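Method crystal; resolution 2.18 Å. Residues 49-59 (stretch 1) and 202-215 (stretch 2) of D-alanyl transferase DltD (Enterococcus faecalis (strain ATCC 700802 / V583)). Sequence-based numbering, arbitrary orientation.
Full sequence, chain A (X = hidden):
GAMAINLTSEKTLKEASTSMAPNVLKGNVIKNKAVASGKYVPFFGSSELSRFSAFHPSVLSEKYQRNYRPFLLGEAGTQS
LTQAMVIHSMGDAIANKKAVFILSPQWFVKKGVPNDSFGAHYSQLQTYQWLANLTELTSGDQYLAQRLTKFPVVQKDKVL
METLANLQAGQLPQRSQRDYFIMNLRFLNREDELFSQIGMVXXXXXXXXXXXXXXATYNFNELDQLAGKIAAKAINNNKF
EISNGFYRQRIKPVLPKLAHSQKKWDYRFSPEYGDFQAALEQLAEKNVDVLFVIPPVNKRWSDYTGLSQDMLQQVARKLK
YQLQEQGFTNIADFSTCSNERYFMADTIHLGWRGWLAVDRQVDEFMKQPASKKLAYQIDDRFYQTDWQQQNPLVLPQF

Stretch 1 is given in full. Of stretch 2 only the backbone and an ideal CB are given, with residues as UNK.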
ATOM      1  N   LEU A  49      -0.476  -3.616  -7.090  1.00 18.97           N
ATOM      2  CA  LEU A  49       0.149  -4.860  -6.658  1.00 18.18           C
ATOM      3  C   LEU A  49      -0.294  -6.062  -7.486  1.00 19.20           C
ATOM      4  O   LEU A  49       0.444  -7.050  -7.560  1.00 19.00           O
ATOM      5  CB  LEU A  49      -0.162  -5.114  -5.180  1.00 16.97           C
ATOM      6  CG  LEU A  49       0.374  -4.080  -4.188  1.00 17.07           C
ATOM      7  CD1 LEU A  49      -0.092  -4.401  -2.780  1.00 17.69           C
ATOM      8  CD2 LEU A  49       1.893  -4.009  -4.238  1.00 17.42           C
ATOM      9  N   SER A  50      -1.472  -6.006  -8.105  1.00 20.62           N
ATOM     10  CA  SER A  50      -2.000  -7.139  -8.854  1.00 21.86           C
ATOM     11  C   SER A  50      -1.498  -7.197 -10.291  1.00 23.51           C
ATOM     12  O   SER A  50      -1.803  -8.165 -10.996  1.00 23.73           O
ATOM     13  CB  SER A  50      -3.531  -7.101  -8.858  1.00 22.72           C
ATOM     14  OG  SER A  50      -4.012  -5.965  -9.559  1.00 24.86           O
ATOM     15  N   ARG A  51      -0.739  -6.197 -10.741  1.00 24.78           N
ATOM     16  CA  ARG A  51      -0.229  -6.161 -12.112  1.00 27.48           C
ATOM     17  C   ARG A  51       0.942  -7.133 -12.224  1.00 26.59           C
ATOM     18  O   ARG A  51       2.116  -6.757 -12.261  1.00 25.76           O
ATOM     19  CB  ARG A  51       0.170  -4.744 -12.498  1.00 29.94           C
ATOM     20  CG  ARG A  51      -0.939  -3.959 -13.175  1.00 32.78           C
ATOM     21  CD  ARG A  51      -2.202  -3.908 -12.333  1.00 33.49           C
ATOM     22  NE  ARG A  51      -3.255  -3.152 -13.004  1.00 36.15           N
ATOM     23  CZ  ARG A  51      -4.447  -2.892 -12.478  1.00 37.00           C
ATOM     24  NH1 ARG A  51      -4.755  -3.322 -11.261  1.00 35.49           N
ATOM     25  NH2 ARG A  51      -5.334  -2.193 -13.172  1.00 39.00           N
ATOM     26  N   PHE A  52       0.601  -8.415 -12.288  1.00 25.44           N
ATOM     27  CA  PHE A  52       1.603  -9.465 -12.325  1.00 24.93           C
ATOM     28  C   PHE A  52       2.172  -9.638 -13.728  1.00 25.18           C
ATOM     29  O   PHE A  52       1.489  -9.431 -14.736  1.00 25.49           O
ATOM     30  CB  PHE A  52       1.006 -10.789 -11.845  1.00 24.94           C
ATOM     31  CG  PHE A  52       1.194 -11.042 -10.375  1.00 24.79           C
ATOM     32  CD1 PHE A  52       0.717 -10.143  -9.435  1.00 23.57           C
ATOM     33  CD2 PHE A  52       1.840 -12.186  -9.935  1.00 25.42           C
ATOM     34  CE1 PHE A  52       0.890 -10.377  -8.082  1.00 23.16           C
ATOM     35  CE2 PHE A  52       2.014 -12.426  -8.586  1.00 24.82           C
ATOM     36  CZ  PHE A  52       1.537 -11.520  -7.657  1.00 23.63           C
ATOM     37  N   SER A  53       3.445 -10.013 -13.776  1.00 24.25           N
ATOM     38  CA  SER A  53       4.116 -10.414 -15.004  1.00 24.65           C
ATOM     39  C   SER A  53       5.376 -11.165 -14.598  1.00 25.54           C
ATOM     40  O   SER A  53       5.629 -11.391 -13.412  1.00 24.28           O
ATOM     41  CB  SER A  53       4.437  -9.209 -15.893  1.00 24.85           C
ATOM     42  OG  SER A  53       5.485  -8.430 -15.340  1.00 24.48           O
ATOM     43  N   ALA A  54       6.176 -11.550 -15.593  1.00 28.48           N
ATOM     44  CA  ALA A  54       7.431 -12.232 -15.303  1.00 29.56           C
ATOM     45  C   ALA A  54       8.368 -11.375 -14.463  1.00 27.79           C
ATOM     46  O   ALA A  54       9.278 -11.912 -13.825  1.00 27.56           O
ATOM     47  CB  ALA A  54       8.123 -12.633 -16.608  1.00 31.48           C
ATOM     48  N   PHE A  55       8.155 -10.060 -14.437  1.00 26.23           N
ATOM     49  CA  PHE A  55       9.047  -9.132 -13.759  1.00 24.02           C
ATOM     50  C   PHE A  55       8.448  -8.561 -12.485  1.00 23.20           C
ATOM     51  O   PHE A  55       9.066  -7.693 -11.859  1.00 21.74           O
ATOM     52  CB  PHE A  55       9.425  -8.006 -14.724  1.00 23.70           C
ATOM     53  CG  PHE A  55       9.745  -8.501 -16.098  1.00 24.14           C
ATOM     54  CD1 PHE A  55      11.021  -8.929 -16.413  1.00 24.25           C
ATOM     55  CD2 PHE A  55       8.757  -8.580 -17.064  1.00 24.55           C
ATOM     56  CE1 PHE A  55      11.313  -9.408 -17.672  1.00 25.60           C
ATOM     57  CE2 PHE A  55       9.043  -9.056 -18.323  1.00 26.24           C
ATOM     58  CZ  PHE A  55      10.322  -9.474 -18.628  1.00 26.69           C
ATOM     59  N   HIS A  56       7.266  -9.020 -12.090  1.00 23.53           N
ATOM     60  CA  HIS A  56       6.710  -8.660 -10.797  1.00 22.47           C
ATOM     61  C   HIS A  56       7.588  -9.235  -9.685  1.00 21.77           C
ATOM     62  O   HIS A  56       8.089 -10.359  -9.810  1.00 21.07           O
ATOM     63  CB  HIS A  56       5.284  -9.196 -10.684  1.00 23.24           C
ATOM     64  CG  HIS A  56       4.516  -8.663  -9.514  1.00 22.15           C
ATOM     65  ND1 HIS A  56       4.678  -9.146  -8.233  1.00 21.65           N
ATOM     66  CD2 HIS A  56       3.560  -7.708  -9.436  1.00 21.68           C
ATOM     67  CE1 HIS A  56       3.865  -8.503  -7.414  1.00 20.90           C
ATOM     68  NE2 HIS A  56       3.175  -7.625  -8.120  1.00 20.79           N
ATOM     69  N   PRO A  57       7.799  -8.498  -8.590  1.00 21.92           N
ATOM     70  CA  PRO A  57       8.684  -9.012  -7.530  1.00 21.73           C
ATOM     71  C   PRO A  57       8.281 -10.373  -6.990  1.00 22.64           C
ATOM     72  O   PRO A  57       9.158 -11.157  -6.608  1.00 23.63           O
ATOM     73  CB  PRO A  57       8.593  -7.928  -6.448  1.00 20.85           C
ATOM     74  CG  PRO A  57       8.250  -6.687  -7.192  1.00 20.98           C
ATOM     75  CD  PRO A  57       7.353  -7.120  -8.313  1.00 21.19           C
ATOM     76  N   SER A  58       6.983 -10.682  -6.935  1.00 22.63           N
ATOM     77  CA  SER A  58       6.557 -11.996  -6.469  1.00 22.39           C
ATOM     78  C   SER A  58       7.057 -13.105  -7.384  1.00 23.20           C
ATOM     79  O   SER A  58       7.356 -14.210  -6.916  1.00 23.35           O
ATOM     80  CB  SER A  58       5.031 -12.052  -6.363  1.00 22.26           C
ATOM     81  OG  SER A  58       4.555 -11.193  -5.341  1.00 20.32           O
ATOM     82  N   VAL A  59       7.155 -12.834  -8.686  1.00 23.25           N
ATOM     83  CA  VAL A  59       7.601 -13.855  -9.629  1.00 23.57           C
ATOM     84  C   VAL A  59       9.120 -13.945  -9.644  1.00 23.79           C
ATOM     85  O   VAL A  59       9.687 -15.043  -9.633  1.00 25.34           O
ATOM     86  CB  VAL A  59       7.040 -13.560 -11.032  1.00 23.91           C
ATOM     87  CG1 VAL A  59       7.484 -14.634 -12.016  1.00 24.47           C
ATOM     88  CG2 VAL A  59       5.522 -13.463 -10.986  1.00 24.80           C
ATOM     89  N   UNK A 202      -5.041 -17.493  -4.484  1.00 25.57           N
ATOM     90  CA  UNK A 202      -3.612 -17.307  -4.657  1.00 27.20           C
ATOM     91  C   UNK A 202      -3.269 -17.106  -6.129  1.00 27.62           C
ATOM     92  O   UNK A 202      -3.893 -17.684  -7.022  1.00 28.79           O
ATOM     93  CB  UNK A 202      -2.845 -18.503  -4.089  1.00 27.20           C
ATOM     94  N   UNK A 203      -2.266 -16.265  -6.374  1.00 26.29           N
ATOM     95  CA  UNK A 203      -1.721 -16.085  -7.712  1.00 27.06           C
ATOM     96  C   UNK A 203      -0.525 -16.990  -7.972  1.00 28.92           C
ATOM     97  O   UNK A 203       0.202 -16.776  -8.949  1.00 28.24           O
ATOM     98  CB  UNK A 203      -1.320 -14.624  -7.921  1.00 27.06           C
ATOM     99  N   UNK A 204      -0.309 -17.996  -7.123  1.00 31.20           N
ATOM    100  CA  UNK A 204       0.791 -18.929  -7.347  1.00 33.55           C
ATOM    101  C   UNK A 204       0.723 -19.596  -8.715  1.00 32.10           C
ATOM    102  O   UNK A 204       1.790 -19.803  -9.322  1.00 32.66           O
ATOM    103  CB  UNK A 204       0.796 -20.000  -6.254  1.00 33.55           C
ATOM    104  N   UNK A 205      -0.448 -19.955  -9.254  1.00 29.55           N
ATOM    105  CA  UNK A 205      -0.468 -20.495 -10.625  1.00 29.97           C
ATOM    106  C   UNK A 205       0.056 -19.511 -11.656  1.00 30.31           C
ATOM    107  O   UNK A 205       0.721 -19.917 -12.616  1.00 30.37           O
ATOM    108  CB  UNK A 205      -1.891 -20.908 -11.005  1.00 29.97           C
ATOM    109  N   UNK A 206      -0.229 -18.218 -11.485  1.00 30.96           N
ATOM    110  CA  UNK A 206       0.311 -17.216 -12.397  1.00 32.91           C
ATOM    111  C   UNK A 206       1.820 -17.105 -12.225  1.00 30.68           C
ATOM    112  O   UNK A 206       2.564 -16.954 -13.203  1.00 30.83           O
ATOM    113  CB  UNK A 206      -0.354 -15.858 -12.163  1.00 32.91           C
ATOM    114  N   UNK A 207       2.297 -17.181 -10.981  1.00 27.79           N
ATOM    115  CA  UNK A 207       3.733 -17.126 -10.720  1.00 27.16           C
ATOM    116  C   UNK A 207       4.450 -18.241 -11.472  1.00 30.80           C
ATOM    117  O   UNK A 207       5.448 -18.007 -12.165  1.00 30.79           O
ATOM    118  CB  UNK A 207       4.014 -17.230  -9.220  1.00 27.16           C
ATOM    119  N   UNK A 208       3.949 -19.471 -11.349  1.00 35.18           N
ATOM    120  CA  UNK A 208       4.625 -20.606 -11.964  1.00 39.91           C
ATOM    121  C   UNK A 208       4.519 -20.569 -13.482  1.00 40.94           C
ATOM    122  O   UNK A 208       5.391 -21.111 -14.173  1.00 42.30           O
ATOM    123  CB  UNK A 208       4.044 -21.918 -11.433  1.00 39.91           C
ATOM    124  N   UNK A 209       3.482 -19.925 -14.019  1.00 39.54           N
ATOM    125  CA  UNK A 209       3.382 -19.774 -15.466  1.00 40.18           C
ATOM    126  C   UNK A 209       4.389 -18.748 -15.971  1.00 37.08           C
ATOM    127  O   UNK A 209       5.092 -18.986 -16.962  1.00 36.80           O
ATOM    128  CB  UNK A 209       1.963 -19.365 -15.866  1.00 40.18           C
ATOM    129  N   UNK A 210       4.480 -17.600 -15.293  1.00 33.79           N
ATOM    130  CA  UNK A 210       5.382 -16.544 -15.738  1.00 32.24           C
ATOM    131  C   UNK A 210       6.841 -16.907 -15.497  1.00 31.84           C
ATOM    132  O   UNK A 210       7.725 -16.400 -16.197  1.00 32.24           O
ATOM    133  CB  UNK A 210       5.048 -15.231 -15.026  1.00 32.24           C
ATOM    134  N   UNK A 211       7.118 -17.774 -14.518  1.00 31.92           N
ATOM    135  CA  UNK A 211       8.489 -18.218 -14.290  1.00 33.67           C
ATOM    136  C   UNK A 211       9.083 -18.859 -15.538  1.00 35.19           C
ATOM    137  O   UNK A 211      10.292 -18.754 -15.773  1.00 34.29           O
ATOM    138  CB  UNK A 211       8.539 -19.204 -13.122  1.00 33.67           C
ATOM    139  N   UNK A 212       8.254 -19.521 -16.347  1.00 36.97           N
ATOM    140  CA  UNK A 212       8.725 -20.165 -17.567  1.00 39.17           C
ATOM    141  C   UNK A 212       9.196 -19.168 -18.618  1.00 39.41           C
ATOM    142  O   UNK A 212       9.817 -19.583 -19.603  1.00 40.56           O
ATOM    143  CB  UNK A 212       7.614 -21.039 -18.153  1.00 39.17           C
ATOM    144  N   UNK A 213       8.919 -17.877 -18.439  1.00 38.52           N
ATOM    145  CA  UNK A 213       9.373 -16.851 -19.366  1.00 39.02           C
ATOM    146  C   UNK A 213      10.741 -16.287 -19.008  1.00 37.14           C
ATOM    147  O   UNK A 213      11.344 -15.597 -19.835  1.00 37.95           O
ATOM    148  CB  UNK A 213       8.350 -15.714 -19.419  1.00 39.02           C
ATOM    149  N   UNK A 214      11.241 -16.563 -17.810  1.00 35.58           N
ATOM    150  CA  UNK A 214      12.454 -15.936 -17.314  1.00 34.14           C
ATOM    151  C   UNK A 214      13.668 -16.832 -17.538  1.00 33.37           C
ATOM    152  O   UNK A 214      13.558 -18.061 -17.496  1.00 34.49           O
ATOM    153  CB  UNK A 214      12.309 -15.603 -15.828  1.00 34.14           C
ATOM    154  N   UNK A 215      14.842 -16.249 -17.771  1.00 30.80           N
ATOM    155  CA  UNK A 215      16.054 -17.064 -17.895  1.00 32.22           C
ATOM    156  C   UNK A 215      16.418 -17.728 -16.575  1.00 33.41           C
ATOM    157  O   UNK A 215      15.946 -17.354 -15.501  1.00 32.70           O
ATOM    158  CB  UNK A 215      17.223 -16.207 -18.384  1.00 32.22           C
TER

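Position 202 lies out of reach of stretch 1, and its CB has nothing of that stretch nearby. Many side chains would fit. It is Ser-202, whose OG accepts from the backbone N of position 204 at 3.0 Å.

Position 203 directly precedes a helix. Its CB points toward stretch 1 and sits 4.0 Å from Phe-52 CE2. The ring offers a face, and beyond it lies Ser-50, whose carbonyl O already takes a weak bond from Phe-52 N but can still accept another. A long, partly apolar side chain would suit, such as Met, Lys, Gln or Arg. The residue is Arg-203. Its CD packs over one face of the Phe-52 ring, 3.7 Å from the centroid, a CH-pi contact. The extended chain carries the guanidinium onward, so that Ser-50 CA lies over one of its faces. Water 1 joins the two stretches here: it donates to Ser-50 O and accepts from Arg-203 NE, both at 2.9 Å.

Positions 204 and 205 are in the first turn of the helix and have no contact with stretch 1. The visible backbone leaves both choices wide. They are Glu-204 and Pro-205. Proline has no amide hydrogen to give, which is tolerated in a first turn.

Position 206 points toward stretch 1, with its CB 4.8 Å from Phe-52 CD2. A medium or large apolar group would suit. Ile-206 places CG2 4.3 Å from Phe-52 CB, a modest contact.

Position 207 is sideways, yet its CB is 4.4 Å from Val-59 CG2 and 5.2 Å from Phe-52 CE2. These apolar neighbours favour Val, Ile, Leu or Ala. Val-207 has CG2 at 3.8 Å from Phe-52 CE2, at the ring edge, and at 4.1 Å from Val-59 CG2. One methyl thus touches both residues.

Positions 208 and 209 meet nothing of stretch 1. Polar residues would do, and they are Glu-208 and Lys-209.

Position 210 faces stretch 1 closely: its CB is 3.8 Å from Ala-54 CA and 3.9 Å from Val-59 CG1. A small or medium side chain would suit, and a polar end could meet the nearby backbone. Asp-210 brings OD2 to 3.3 Å from Ser-53 C. Water 2 donates to Asp-210 OD2 at 2.5 Å and, weakly, to Phe-52 O at 3.3 Å.

Position 211 is sideways, with CB 4.8 Å from Val-59 CG1. A flexible apolar chain is one good answer. Met-211 sets CG 4.1 Å from Val-59 CG1.

Position 212 is out of reach and permissive. It is Lys-212.

Position 213 points toward stretch 1, its CB 4.2 Å from Ala-54 CB. A polar chain could reach the Ala-54 amide through water. Gln-213 does so: water 3 accepts from Ala-54 N at 2.9 Å and donates to Gln-213 OE1 at 2.7 Å.

Position 214 closes a type I turn and its CB points toward stretch 1, 5.2 Å from Ala-54 O; the side of Val-59 lies farther along. A branched apolar chain would suit. Leu-214 places CD2 3.7 Å from Ala-54 CB and CD1 4.0 Å from Val-59 CG1.

Position 215 is out of reach. Its phi of -67° allows proline, and it is Pro-215.

Stretch 2 202-215: SREPIVEKDMKQLP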
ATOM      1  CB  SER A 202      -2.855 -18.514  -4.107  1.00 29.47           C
ATOM      2  OG  SER A 202      -1.465 -18.399  -4.349  1.00 31.02           O
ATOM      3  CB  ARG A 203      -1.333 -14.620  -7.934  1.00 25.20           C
ATOM      4  CG  ARG A 203      -2.528 -13.693  -8.103  1.00 24.61           C
ATOM      5  CD  ARG A 203      -2.110 -12.237  -8.271  1.00 24.01           C
ATOM      6  NE  ARG A 203      -3.260 -11.371  -8.530  1.00 23.52           N
ATOM      7  CZ  ARG A 203      -4.098 -10.933  -7.595  1.00 22.92           C
ATOM      8  NH1 ARG A 203      -3.926 -11.275  -6.325  1.00 22.84           N
ATOM      9  NH2 ARG A 203      -5.115 -10.151  -7.929  1.00 23.11           N
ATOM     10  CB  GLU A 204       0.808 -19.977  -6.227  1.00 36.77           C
ATOM     11  CG  GLU A 204       2.039 -20.874  -6.229  1.00 40.56           C
ATOM     12  CD  GLU A 204       3.330 -20.106  -5.995  1.00 41.48           C
ATOM     13  OE1 GLU A 204       3.263 -18.917  -5.611  1.00 40.46           O
ATOM     14  OE2 GLU A 204       4.415 -20.692  -6.200  1.00 42.73           O
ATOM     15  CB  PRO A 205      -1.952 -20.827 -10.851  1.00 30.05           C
ATOM     16  CG  PRO A 205      -2.532 -20.965  -9.482  1.00 29.04           C
ATOM     17  CD  PRO A 205      -1.782 -19.992  -8.628  1.00 28.64           C
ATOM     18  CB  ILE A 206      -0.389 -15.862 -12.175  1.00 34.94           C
ATOM     19  CG1 ILE A 206      -1.892 -15.995 -12.448  1.00 37.46           C
ATOM     20  CG2 ILE A 206       0.229 -14.788 -13.066  1.00 35.42           C
ATOM     21  CD1 ILE A 206      -2.697 -14.753 -12.126  1.00 36.74           C
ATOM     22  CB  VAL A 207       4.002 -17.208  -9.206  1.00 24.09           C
ATOM     23  CG1 VAL A 207       5.493 -17.364  -8.933  1.00 22.69           C
ATOM     24  CG2 VAL A 207       3.451 -15.975  -8.500  1.00 21.45           C
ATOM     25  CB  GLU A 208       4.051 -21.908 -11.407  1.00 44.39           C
ATOM     26  CG  GLU A 208       4.373 -22.112  -9.929  1.00 46.94           C
ATOM     27  CD  GLU A 208       3.632 -23.280  -9.313  1.00 50.60           C
ATOM     28  OE1 GLU A 208       2.979 -24.037 -10.062  1.00 52.96           O
ATOM     29  OE2 GLU A 208       3.702 -23.433  -8.075  1.00 50.73           O
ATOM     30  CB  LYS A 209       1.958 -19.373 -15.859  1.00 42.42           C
ATOM     31  CG  LYS A 209       1.755 -19.205 -17.360  1.00 46.28           C
ATOM     32  CD  LYS A 209       0.328 -18.796 -17.697  1.00 48.89           C
ATOM     33  CE  LYS A 209       0.131 -18.668 -19.202  1.00 52.47           C
ATOM     34  NZ  LYS A 209      -1.265 -18.289 -19.564  1.00 54.40           N
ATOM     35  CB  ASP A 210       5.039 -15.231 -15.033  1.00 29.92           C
ATOM     36  CG  ASP A 210       3.663 -14.715 -15.400  1.00 29.31           C
ATOM     37  OD1 ASP A 210       3.023 -15.314 -16.291  1.00 30.52           O
ATOM     38  OD2 ASP A 210       3.220 -13.714 -14.799  1.00 27.86           O
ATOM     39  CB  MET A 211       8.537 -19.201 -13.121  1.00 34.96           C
ATOM     40  CG  MET A 211       8.575 -18.537 -11.754  1.00 35.09           C
ATOM     41  SD  MET A 211       8.394 -19.705 -10.390  1.00 36.45           S
ATOM     42  CE  MET A 211       9.724 -20.852 -10.729  1.00 39.26           C
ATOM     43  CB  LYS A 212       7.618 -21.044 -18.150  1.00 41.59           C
ATOM     44  CG  LYS A 212       7.147 -22.146 -17.207  1.00 43.15           C
ATOM     45  CD  LYS A 212       6.021 -22.967 -17.813  1.00 46.30           C
ATOM     46  CE  LYS A 212       5.588 -24.085 -16.877  1.00 48.68           C
ATOM     47  NZ  LYS A 212       4.408 -24.830 -17.397  1.00 51.72           N
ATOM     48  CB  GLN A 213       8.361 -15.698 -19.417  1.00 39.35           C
ATOM     49  CG  GLN A 213       6.997 -16.076 -19.965  1.00 41.76           C
ATOM     50  CD  GLN A 213       6.016 -14.916 -19.925  1.00 43.16           C
ATOM     51  OE1 GLN A 213       5.992 -14.140 -18.971  1.00 41.98           O
ATOM     52  NE2 GLN A 213       5.205 -14.792 -20.968  1.00 45.95           N
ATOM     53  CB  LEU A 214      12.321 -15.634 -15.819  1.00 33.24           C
ATOM     54  CG  LEU A 214      11.230 -14.634 -15.438  1.00 32.66           C
ATOM     55  CD1 LEU A 214      10.929 -14.738 -13.955  1.00 31.60           C
ATOM     56  CD2 LEU A 214      11.646 -13.215 -15.804  1.00 32.30           C
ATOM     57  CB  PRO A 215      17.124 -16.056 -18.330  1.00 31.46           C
ATOM     58  CG  PRO A 215      16.617 -14.739 -17.875  1.00 29.35           C
ATOM     59  CD  PRO A 215      15.121 -14.816 -17.963  1.00 28.99           C
TER
HETATM   60  O   HOH W   1      -3.478 -10.475 -11.231  1.00 31.88           O
HETATM   61  O   HOH W   2       1.183 -12.564 -15.603  1.00 35.95           O
HETATM   62  O   HOH W   3       4.978 -11.766 -18.269  1.00 27.63           O
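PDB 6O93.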